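PDB 3ZTV: NAD nucleotidase from Haemophilus influenzae, which degrades NAD to adenosine and nicotinamide riboside, combining pyrophosphatase and 5'-nucleotidase activities in one zinc-containing periplasmic enzyme of broad substrate specificity. Local coordinates for residues Val165-Pro170 with Asn397-Val402; Leu436-Met441 with Val539-Pro544; Pro63-Ala68 with Asn94-Thr99. All coordinates share one frame; numbering follows the deposited sequence.

Contact 1 of 3, residues Val165-Pro170 with Asn397-Val402; sequences VNSSSP and NELKTV
Val165 and Lys400 meet where the end of a short helix in the calcineurin-like phosphoesterase part faces a turn of the 5'-nucleotidase C-terminal part. Val165 contributes its carbonyl: Lys400 NZ donates to Val165 O at 3.0 Å, from a position tilted moderately out of the carbonyl plane. Asn166 O takes a second bond from Lys400 NZ at 3.1 Å, but here the donor stands well above the carbonyl plane, 66° out of it. The lysine chain is extended as far as CE and bends at its last torsion (chi4 -65°), which swings NZ onto the helix end. Beside it, the methyl of Thr401 lies against Asn166, with Thr401 CG2 4.0 Å from Asn166 CB. Ser167 is met by one branch of Leu399: CD2 touches Ser167 CB at 3.8 Å and also packs on its carbonyl oxygen. One water joins Ser167 OG to Thr401 OG1, 2.7 Å from each. Past the helix, Ser168 O lies only 2.8 Å from Lys400 NZ, whereas the Ser168 hydroxyl is turned to Asp106 OD1 and Asn102 O, the latter residue a zinc ligand. Ser169 OG holds a second water, which accepts from Lys400 NZ at 2.9 Å. The ammonium thus sits among carbonyls at a helix C-terminus, where the helix dipole would be expected to favour a positive charge. The Leu399-Val402 type I turn that presents Lys400 and Thr401 follows helix 386-396 and leads into strand 404-408. Leu399 also touches Leu436 and Thr438 of strand 435-442, and Thr401 touches Leu510 of strand 508-514, while Val165 and Pro170 rest on Phe176 of strand 174-176.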
loop_
_atom_site.group_PDB
_atom_site.type_symbol
_atom_site.label_atom_id
_atom_site.label_comp_id
_atom_site.label_asym_id
_atom_site.label_seq_id
_atom_site.Cartn_x
_atom_site.Cartn_y
_atom_site.Cartn_z
ATOM N N VAL A 165 4.678 -10.836 9.416
ATOM C CA VAL A 165 5.440 -11.383 8.299
ATOM C C VAL A 165 6.906 -11.597 8.679
ATOM O O VAL A 165 7.493 -12.640 8.358
ATOM C CB VAL A 165 5.324 -10.464 7.059
ATOM C CG1 VAL A 165 6.330 -10.861 5.970
ATOM C CG2 VAL A 165 3.909 -10.501 6.520
ATOM N N ASN A 166 7.482 -10.629 9.379
ATOM C CA ASN A 166 8.911 -10.645 9.683
ATOM C C ASN A 166 9.251 -11.461 10.926
ATOM O O ASN A 166 10.212 -12.238 10.925
ATOM C CB ASN A 166 9.446 -9.212 9.844
ATOM C CG ASN A 166 9.422 -8.422 8.539
ATOM O OD1 ASN A 166 9.490 -8.993 7.449
ATOM N ND2 ASN A 166 9.322 -7.101 8.650
ATOM N N SER A 167 8.459 -11.311 11.984
ATOM C CA SER A 167 8.824 -11.885 13.279
ATOM C C SER A 167 7.992 -13.091 13.717
ATOM O O SER A 167 8.253 -13.678 14.772
ATOM C CB SER A 167 8.779 -10.818 14.364
ATOM O OG SER A 167 9.639 -9.741 14.040
ATOM N N SER A 168 6.988 -13.450 12.921
ATOM C CA SER A 168 6.261 -14.696 13.116
ATOM C C SER A 168 6.469 -15.566 11.884
ATOM O O SER A 168 7.317 -15.255 11.048
ATOM C CB SER A 168 4.771 -14.457 13.372
ATOM O OG SER A 168 4.157 -15.633 13.889
ATOM N N SER A 169 5.698 -16.643 11.761
ATOM C CA SER A 169 5.962 -17.629 10.710
ATOM C C SER A 169 4.744 -17.979 9.846
ATOM O O SER A 169 4.434 -19.160 9.652
ATOM C CB SER A 169 6.569 -18.909 11.306
ATOM O OG SER A 169 7.765 -18.620 12.005
ATOM N N PRO A 170 4.054 -16.961 9.303
ATOM C CA PRO A 170 2.946 -17.327 8.415
ATOM C C PRO A 170 3.428 -18.040 7.146
ATOM O O PRO A 170 4.511 -17.750 6.633
ATOM C CB PRO A 170 2.339 -15.966 8.049
ATOM C CG PRO A 170 3.476 -15.032 8.130
ATOM C CD PRO A 170 4.261 -15.501 9.331
ATOM N N ASN A 397 17.760 -18.169 17.204
ATOM C CA ASN A 397 16.863 -19.068 16.490
ATOM C C ASN A 397 15.415 -18.578 16.372
ATOM O O ASN A 397 14.665 -19.069 15.535
ATOM C CB ASN A 397 16.894 -20.446 17.156
ATOM C CG ASN A 397 15.915 -21.422 16.536
ATOM O OD1 ASN A 397 16.129 -21.911 15.428
ATOM N ND2 ASN A 397 14.839 -21.727 17.261
ATOM N N GLU A 398 15.022 -17.611 17.195
ATOM C CA GLU A 398 13.631 -17.149 17.213
ATOM C C GLU A 398 13.176 -16.433 15.943
ATOM O O GLU A 398 12.093 -16.716 15.426
ATOM C CB GLU A 398 13.378 -16.232 18.411
ATOM C CG GLU A 398 13.219 -16.952 19.740
ATOM C CD GLU A 398 11.849 -17.583 19.917
ATOM O OE1 GLU A 398 11.077 -17.663 18.939
ATOM O OE2 GLU A 398 11.542 -17.993 21.055
ATOM N N LEU A 399 13.994 -15.502 15.455
ATOM C CA LEU A 399 13.598 -14.598 14.374
ATOM C C LEU A 399 14.454 -14.797 13.133
ATOM O O LEU A 399 15.674 -14.674 13.191
ATOM C CB LEU A 399 13.715 -13.141 14.827
ATOM C CG LEU A 399 12.965 -12.739 16.098
ATOM C CD1 LEU A 399 13.185 -11.270 16.409
ATOM C CD2 LEU A 399 11.481 -13.035 15.962
ATOM N N LYS A 400 13.817 -15.074 12.004
ATOM C CA LYS A 400 14.567 -15.273 10.760
ATOM C C LYS A 400 15.327 -14.015 10.335
ATOM O O LYS A 400 16.296 -14.088 9.577
ATOM C CB LYS A 400 13.643 -15.742 9.632
ATOM C CG LYS A 400 12.486 -14.800 9.320
ATOM C CD LYS A 400 11.600 -15.382 8.223
ATOM C CE LYS A 400 10.306 -14.599 8.073
ATOM N NZ LYS A 400 9.442 -14.705 9.292
ATOM N N THR A 401 14.890 -12.869 10.845
ATOM C CA THR A 401 15.426 -11.571 10.464
ATOM C C THR A 401 16.674 -11.155 11.246
ATOM O O THR A 401 17.428 -10.293 10.809
ATOM C CB THR A 401 14.362 -10.488 10.680
ATOM O OG1 THR A 401 13.843 -10.607 12.013
ATOM C CG2 THR A 401 13.222 -10.651 9.678
ATOM N N VAL A 402 16.882 -11.752 12.412
ATOM C CA VAL A 402 17.944 -11.301 13.309
ATOM C C VAL A 402 19.351 -11.667 12.826
ATOM O O VAL A 402 19.606 -12.802 12.423
ATOM C CB VAL A 402 17.702 -11.816 14.748
ATOM C CG1 VAL A 402 18.926 -11.592 15.626
ATOM C CG2 VAL A 402 16.482 -11.130 15.345
HETATM O O HOH W 1 12.075 -8.907 13.153
HETATM O O HOH W 2 9.724 -17.405 10.423
#

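Contact 2 of 3, residues Leu436-Met441 with Val539-Pro544; sequences LYTYKM and VDTYLP
Thr438 and Val539 form an antiparallel hydrogen-bonded pair: Thr438 N donates to Val539 O at 2.9 Å and Val539 N to Thr438 O at 3.0 Å, both within the carbonyl planes. Their side chains lie side by side, Thr438 OG1 3.1 Å from Val539 CG1. Farther along, Leu436 O is gripped twice by one residue, from Thr541 N at 3.0 Å and from Thr541 OG1 at 2.7 Å, while Leu436 N donates to Leu543 O. Turns within 539-544 shape this end: Asp540 OD1 accepts from Tyr542 N, an Asx turn, and also bonds Thr435 OG1, while Thr541 OG1 accepts from Leu543 N, an ST turn. On the face of Tyr437 and Asp540, the non-hydrogen-bonded pair, the tyrosine ring covers the Val539-Asp540 backbone. Its chi1 of -161° sets CG beside the carbonyl carbon. Val539 O sits over the centre of one ring face, 3.4 Å above its plane. Asp540 CB lies 3.8 Å from Tyr437 CD2, and Leu436 CD2 4.4 Å from Leu543 CD1. Strand 539-544 is the edge of a five-stranded mixed sheet in the 5'-nucleotidase C-terminal domain; its kink carries Tyr542 to the zinc site, stacked on His228.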
loop_
_atom_site.group_PDB
_atom_site.type_symbol
_atom_site.label_atom_id
_atom_site.label_comp_id
_atom_site.label_asym_id
_atom_site.label_seq_id
_atom_site.Cartn_x
_atom_site.Cartn_y
_atom_site.Cartn_z
ATOM N N LEU A 436 12.629 -11.656 24.488
ATOM C CA LEU A 436 13.558 -11.204 23.459
ATOM C C LEU A 436 13.187 -9.795 22.989
ATOM O O LEU A 436 12.015 -9.516 22.699
ATOM C CB LEU A 436 13.536 -12.175 22.284
ATOM C CG LEU A 436 14.425 -11.861 21.080
ATOM C CD1 LEU A 436 15.899 -11.934 21.441
ATOM C CD2 LEU A 436 14.119 -12.839 19.964
ATOM N N TYR A 437 14.189 -8.920 22.900
ATOM C CA TYR A 437 14.016 -7.514 22.534
ATOM C C TYR A 437 14.974 -7.214 21.376
ATOM O O TYR A 437 16.130 -7.650 21.412
ATOM C CB TYR A 437 14.377 -6.630 23.738
ATOM C CG TYR A 437 13.827 -5.223 23.648
ATOM C CD1 TYR A 437 14.434 -4.265 22.847
ATOM C CD2 TYR A 437 12.678 -4.864 24.341
ATOM C CE1 TYR A 437 13.914 -2.983 22.747
ATOM C CE2 TYR A 437 12.154 -3.590 24.244
ATOM C CZ TYR A 437 12.780 -2.654 23.446
ATOM O OH TYR A 437 12.267 -1.376 23.338
ATOM N N THR A 438 14.528 -6.490 20.349
ATOM C CA THR A 438 15.428 -6.171 19.234
ATOM C C THR A 438 15.621 -4.681 19.008
ATOM O O THR A 438 14.741 -3.870 19.303
ATOM C CB THR A 438 14.993 -6.820 17.884
ATOM O OG1 THR A 438 13.773 -6.222 17.417
ATOM C CG2 THR A 438 14.808 -8.324 18.026
ATOM N N TYR A 439 16.787 -4.347 18.457
ATOM C CA TYR A 439 17.100 -3.016 17.952
ATOM C C TYR A 439 17.689 -3.143 16.557
ATOM O O TYR A 439 18.329 -4.143 16.229
ATOM C CB TYR A 439 18.154 -2.332 18.820
ATOM C CG TYR A 439 17.701 -1.909 20.196
ATOM C CD1 TYR A 439 16.747 -0.909 20.360
ATOM C CD2 TYR A 439 18.259 -2.475 21.341
ATOM C CE1 TYR A 439 16.343 -0.508 21.613
ATOM C CE2 TYR A 439 17.863 -2.074 22.605
ATOM C CZ TYR A 439 16.905 -1.084 22.730
ATOM O OH TYR A 439 16.498 -0.681 23.973
ATOM N N LYS A 440 17.483 -2.114 15.740
ATOM C CA LYS A 440 18.128 -2.019 14.434
ATOM C C LYS A 440 19.217 -0.965 14.585
ATOM O O LYS A 440 18.916 0.204 14.805
ATOM C CB LYS A 440 17.113 -1.587 13.373
ATOM C CG LYS A 440 17.662 -1.542 11.953
ATOM C CD LYS A 440 17.858 -2.934 11.384
ATOM C CE LYS A 440 18.125 -2.875 9.887
ATOM N NZ LYS A 440 18.427 -4.216 9.319
ATOM N N MET A 441 20.480 -1.376 14.500
ATOM C CA MET A 441 21.575 -0.521 14.948
ATOM C C MET A 441 22.853 -0.744 14.147
ATOM O O MET A 441 23.165 -1.865 13.747
ATOM C CB MET A 441 21.838 -0.754 16.444
ATOM C CG MET A 441 22.170 -2.201 16.797
ATOM S SD MET A 441 22.217 -2.574 18.571
ATOM C CE MET A 441 23.620 -1.601 19.101
ATOM N N VAL A 539 11.869 -3.006 19.852
ATOM C CA VAL A 539 10.634 -3.744 20.066
ATOM C C VAL A 539 10.790 -4.934 21.016
ATOM O O VAL A 539 11.737 -5.728 20.912
ATOM C CB VAL A 539 10.016 -4.196 18.725
ATOM C CG1 VAL A 539 10.994 -5.039 17.944
ATOM C CG2 VAL A 539 8.707 -4.943 18.947
ATOM N N ASP A 540 9.855 -5.029 21.955
ATOM C CA ASP A 540 9.728 -6.195 22.815
ATOM C C ASP A 540 8.896 -7.211 22.044
ATOM O O ASP A 540 7.724 -6.968 21.746
ATOM C CB ASP A 540 9.029 -5.810 24.126
ATOM C CG ASP A 540 9.073 -6.919 25.173
ATOM O OD1 ASP A 540 9.244 -8.100 24.802
ATOM O OD2 ASP A 540 8.926 -6.599 26.375
ATOM N N THR A 541 9.500 -8.341 21.691
ATOM C CA THR A 541 8.795 -9.365 20.924
ATOM C C THR A 541 7.773 -10.168 21.739
ATOM O O THR A 541 6.948 -10.877 21.164
ATOM C CB THR A 541 9.763 -10.406 20.331
ATOM O OG1 THR A 541 10.347 -11.171 21.398
ATOM C CG2 THR A 541 10.843 -9.731 19.498
ATOM N N TYR A 542 7.876 -10.097 23.067
ATOM C CA TYR A 542 7.047 -10.905 23.977
ATOM C C TYR A 542 7.275 -12.413 23.834
ATOM O O TYR A 542 6.447 -13.224 24.245
ATOM C CB TYR A 542 5.560 -10.521 23.875
ATOM C CG TYR A 542 5.344 -9.057 24.191
ATOM C CD1 TYR A 542 5.699 -8.535 25.433
ATOM C CD2 TYR A 542 4.829 -8.189 23.241
ATOM C CE1 TYR A 542 5.539 -7.193 25.714
ATOM C CE2 TYR A 542 4.653 -6.845 23.523
ATOM C CZ TYR A 542 5.012 -6.355 24.757
ATOM O OH TYR A 542 4.841 -5.012 25.039
ATOM N N LEU A 543 8.430 -12.784 23.284
ATOM C CA LEU A 543 8.860 -14.181 23.220
ATOM C C LEU A 543 9.695 -14.527 24.456
ATOM O O LEU A 543 10.824 -14.052 24.592
ATOM C CB LEU A 543 9.699 -14.395 21.959
ATOM C CG LEU A 543 8.958 -14.158 20.635
ATOM C CD1 LEU A 543 9.922 -14.036 19.461
ATOM C CD2 LEU A 543 7.942 -15.270 20.399
ATOM N N PRO A 544 9.150 -15.345 25.373
ATOM C CA PRO A 544 9.872 -15.593 26.629
ATOM C C PRO A 544 11.120 -16.467 26.481
ATOM O O PRO A 544 11.154 -17.408 25.678
ATOM C CB PRO A 544 8.836 -16.308 27.511
ATOM C CG PRO A 544 7.520 -16.087 26.849
ATOM C CD PRO A 544 7.809 -15.951 25.376
#

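Contact 3 of 3, residues Pro63-Ala68 with Asn94-Thr99; sequences PLVLHA and NFHYFT
His67 and Phe98 are partners in a parallel beta ladder of the metallophosphoesterase sheet, in which strands 63-67 and 97-99 are joined through helices 76-79 and 84-93 as a beta-alpha-beta crossover. The ladder starts at Val65 O, which accepts from His96 N at 2.8 Å and only weakly from Tyr97 N. It continues with His67 N to Tyr97 O, a 3.0 Å bond in the carbonyl plane, and ends with Thr99 N to His67 O at 3.1 Å. Leu66 and Tyr97 share one face and lie side by side, Leu66 CD2 reaching the ring edge at Tyr97 CD2, 3.8 Å away. Leu64 CD1 comes to the same edge at Tyr97 CE2, its side chain crossing that of the tyrosine at about a right angle. The ring's hydroxyl bonds Asp144. On the opposite face His67, Phe95 and Phe98 make an aromatic cluster. Phe98 turns its CD1-CE1 edge to the imidazole face, with Phe98 CD1 3.5 Å from His67 ND1 and the planes at 80°. His67 in turn points an edge at the face of Phe95, a second edge-to-face pair with planes at 63°. Val65 CG1 completes this side, 3.7 Å from Phe95 CD2. A chi1 of -169° places His67 CG beside the carbonyl carbon, and the side chain lies alongside that of Phe98. Both imidazole nitrogens are satisfied beyond the strands, ND1 by Gly69 N and NE2 by His21 ND1, so the ring's rotation is fixed by polar as well as aromatic contacts. Gly69 N must donate, which suggests that ND1 is unprotonated and the hydrogen sits on NE2, facing His21. This imidazole, hydrogen-bonded at both nitrogens, links the end of strand 63-67, shortly before zinc ligand Asp70, to His21, which lies in sequence between zinc ligands Asp20 and His22.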
loop_
_atom_site.group_PDB
_atom_site.type_symbol
_atom_site.label_atom_id
_atom_site.label_comp_id
_atom_site.label_asym_id
_atom_site.label_seq_id
_atom_site.Cartn_x
_atom_site.Cartn_y
_atom_site.Cartn_z
ATOM N N PRO A 63 -24.630 -6.202 24.803
ATOM C CA PRO A 63 -23.192 -6.435 24.966
ATOM C C PRO A 63 -22.546 -6.985 23.693
ATOM O O PRO A 63 -23.146 -7.773 22.958
ATOM C CB PRO A 63 -23.131 -7.472 26.099
ATOM C CG PRO A 63 -24.432 -8.195 26.022
ATOM C CD PRO A 63 -25.447 -7.183 25.543
ATOM N N LEU A 64 -21.312 -6.550 23.454
ATOM C CA LEU A 64 -20.491 -7.041 22.347
ATOM C C LEU A 64 -19.149 -7.441 22.952
ATOM O O LEU A 64 -18.404 -6.578 23.433
ATOM C CB LEU A 64 -20.314 -5.935 21.310
ATOM C CG LEU A 64 -19.395 -6.222 20.123
ATOM C CD1 LEU A 64 -19.962 -7.366 19.283
ATOM C CD2 LEU A 64 -19.188 -4.981 19.272
ATOM N N VAL A 65 -18.846 -8.738 22.932
ATOM C CA VAL A 65 -17.733 -9.285 23.696
ATOM C C VAL A 65 -16.607 -9.675 22.748
ATOM O O VAL A 65 -16.795 -10.525 21.880
ATOM C CB VAL A 65 -18.206 -10.473 24.554
ATOM C CG1 VAL A 65 -17.076 -10.999 25.417
ATOM C CG2 VAL A 65 -19.387 -10.047 25.429
ATOM N N LEU A 66 -15.444 -9.039 22.909
ATOM C CA LEU A 66 -14.386 -9.086 21.891
ATOM C C LEU A 66 -13.017 -9.471 22.435
ATOM O O LEU A 66 -12.655 -9.125 23.571
ATOM C CB LEU A 66 -14.252 -7.717 21.219
ATOM C CG LEU A 66 -15.530 -7.091 20.659
ATOM C CD1 LEU A 66 -15.249 -5.654 20.227
ATOM C CD2 LEU A 66 -16.109 -7.907 19.513
ATOM N N HIS A 67 -12.248 -10.161 21.592
ATOM C CA HIS A 67 -10.855 -10.500 21.889
ATOM C C HIS A 67 -9.972 -9.974 20.749
ATOM O O HIS A 67 -10.129 -10.386 19.594
ATOM C CB HIS A 67 -10.700 -12.011 22.030
ATOM C CG HIS A 67 -9.371 -12.438 22.576
ATOM N ND1 HIS A 67 -8.162 -12.035 22.040
ATOM C CD2 HIS A 67 -9.072 -13.245 23.619
ATOM C CE1 HIS A 67 -7.177 -12.569 22.746
ATOM N NE2 HIS A 67 -7.702 -13.318 23.700
ATOM N N ALA A 68 -9.087 -9.025 21.046
ATOM C CA ALA A 68 -8.309 -8.363 19.998
ATOM C C ALA A 68 -6.974 -9.026 19.601
ATOM O O ALA A 68 -6.091 -8.344 19.059
ATOM C CB ALA A 68 -8.093 -6.889 20.341
ATOM N N ASN A 94 -17.562 -17.283 25.759
ATOM C CA ASN A 94 -18.579 -16.921 24.771
ATOM C C ASN A 94 -18.360 -15.541 24.147
ATOM O O ASN A 94 -19.286 -14.733 24.026
ATOM C CB ASN A 94 -19.982 -17.033 25.377
ATOM C CG ASN A 94 -20.355 -18.463 25.700
ATOM O OD1 ASN A 94 -20.470 -18.841 26.867
ATOM N ND2 ASN A 94 -20.532 -19.271 24.665
ATOM N N PHE A 95 -17.120 -15.278 23.752
ATOM C CA PHE A 95 -16.812 -14.092 22.957
ATOM C C PHE A 95 -17.629 -14.076 21.664
ATOM O O PHE A 95 -17.881 -15.129 21.071
ATOM C CB PHE A 95 -15.326 -14.094 22.601
ATOM C CG PHE A 95 -14.426 -13.857 23.776
ATOM C CD1 PHE A 95 -14.006 -14.902 24.591
ATOM C CD2 PHE A 95 -13.999 -12.583 24.064
ATOM C CE1 PHE A 95 -13.179 -14.662 25.680
ATOM C CE2 PHE A 95 -13.174 -12.342 25.151
ATOM C CZ PHE A 95 -12.768 -13.384 25.955
ATOM N N HIS A 96 -18.021 -12.894 21.210
ATOM C CA HIS A 96 -18.665 -12.778 19.904
ATOM C C HIS A 96 -17.672 -12.846 18.742
ATOM O O HIS A 96 -17.979 -13.410 17.687
ATOM C CB HIS A 96 -19.449 -11.472 19.794
ATOM C CG HIS A 96 -20.598 -11.370 20.745
ATOM N ND1 HIS A 96 -21.732 -12.148 20.655
ATOM C CD2 HIS A 96 -20.787 -10.552 21.805
ATOM C CE1 HIS A 96 -22.563 -11.821 21.632
ATOM N NE2 HIS A 96 -22.019 -10.845 22.333
ATOM N N TYR A 97 -16.499 -12.235 18.923
ATOM C CA TYR A 97 -15.478 -12.189 17.868
ATOM C C TYR A 97 -14.069 -12.183 18.423
ATOM O O TYR A 97 -13.819 -11.624 19.494
ATOM C CB TYR A 97 -15.642 -10.950 16.972
ATOM C CG TYR A 97 -17.025 -10.806 16.365
ATOM C CD1 TYR A 97 -17.389 -11.527 15.233
ATOM C CD2 TYR A 97 -17.970 -9.945 16.919
ATOM C CE1 TYR A 97 -18.654 -11.408 14.687
ATOM C CE2 TYR A 97 -19.237 -9.823 16.373
ATOM C CZ TYR A 97 -19.570 -10.546 15.260
ATOM O OH TYR A 97 -20.830 -10.407 14.731
ATOM N N PHE A 98 -13.165 -12.802 17.666
ATOM C CA PHE A 98 -11.730 -12.848 17.934
ATOM C C PHE A 98 -11.049 -12.403 16.647
ATOM O O PHE A 98 -11.464 -12.820 15.555
ATOM C CB PHE A 98 -11.354 -14.302 18.236
ATOM C CG PHE A 98 -9.865 -14.595 18.301
ATOM C CD1 PHE A 98 -9.041 -14.000 19.243
ATOM C CD2 PHE A 98 -9.314 -15.545 17.447
ATOM C CE1 PHE A 98 -7.684 -14.312 19.300
ATOM C CE2 PHE A 98 -7.975 -15.862 17.514
ATOM C CZ PHE A 98 -7.159 -15.260 18.441
ATOM N N THR A 99 -10.026 -11.560 16.745
ATOM C CA THR A 99 -9.220 -11.234 15.565
ATOM C C THR A 99 -7.817 -11.840 15.710
ATOM O O THR A 99 -7.310 -12.008 16.817
ATOM C CB THR A 99 -9.170 -9.701 15.265
ATOM O OG1 THR A 99 -8.865 -9.497 13.879
ATOM C CG2 THR A 99 -8.134 -9.007 16.122
#

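Overall arrangement
Contacts 1 and 2 adjoin, their centres 11 Å apart, and share apolar packing: Leu399 CD1 meets Thr438 CG2 at 3.7 Å and Leu399 CD2 meets Leu543 CD1 at 4.0 Å. Contact 3 lies wholly within the phosphoesterase domain, its centre 28 Å from that of contact 1 and 29 Å from that of contact 2. All three lie near the zinc centre: the side chains of Tyr542, His67 and Ser168 are about 4, 9 and 9 Å from a zinc ion. Adenosine is about 11 Å from the Tyr437 side chain. Contact 1 bridges the two domains, whose relative rotation is a known feature of 5'-nucleotidases.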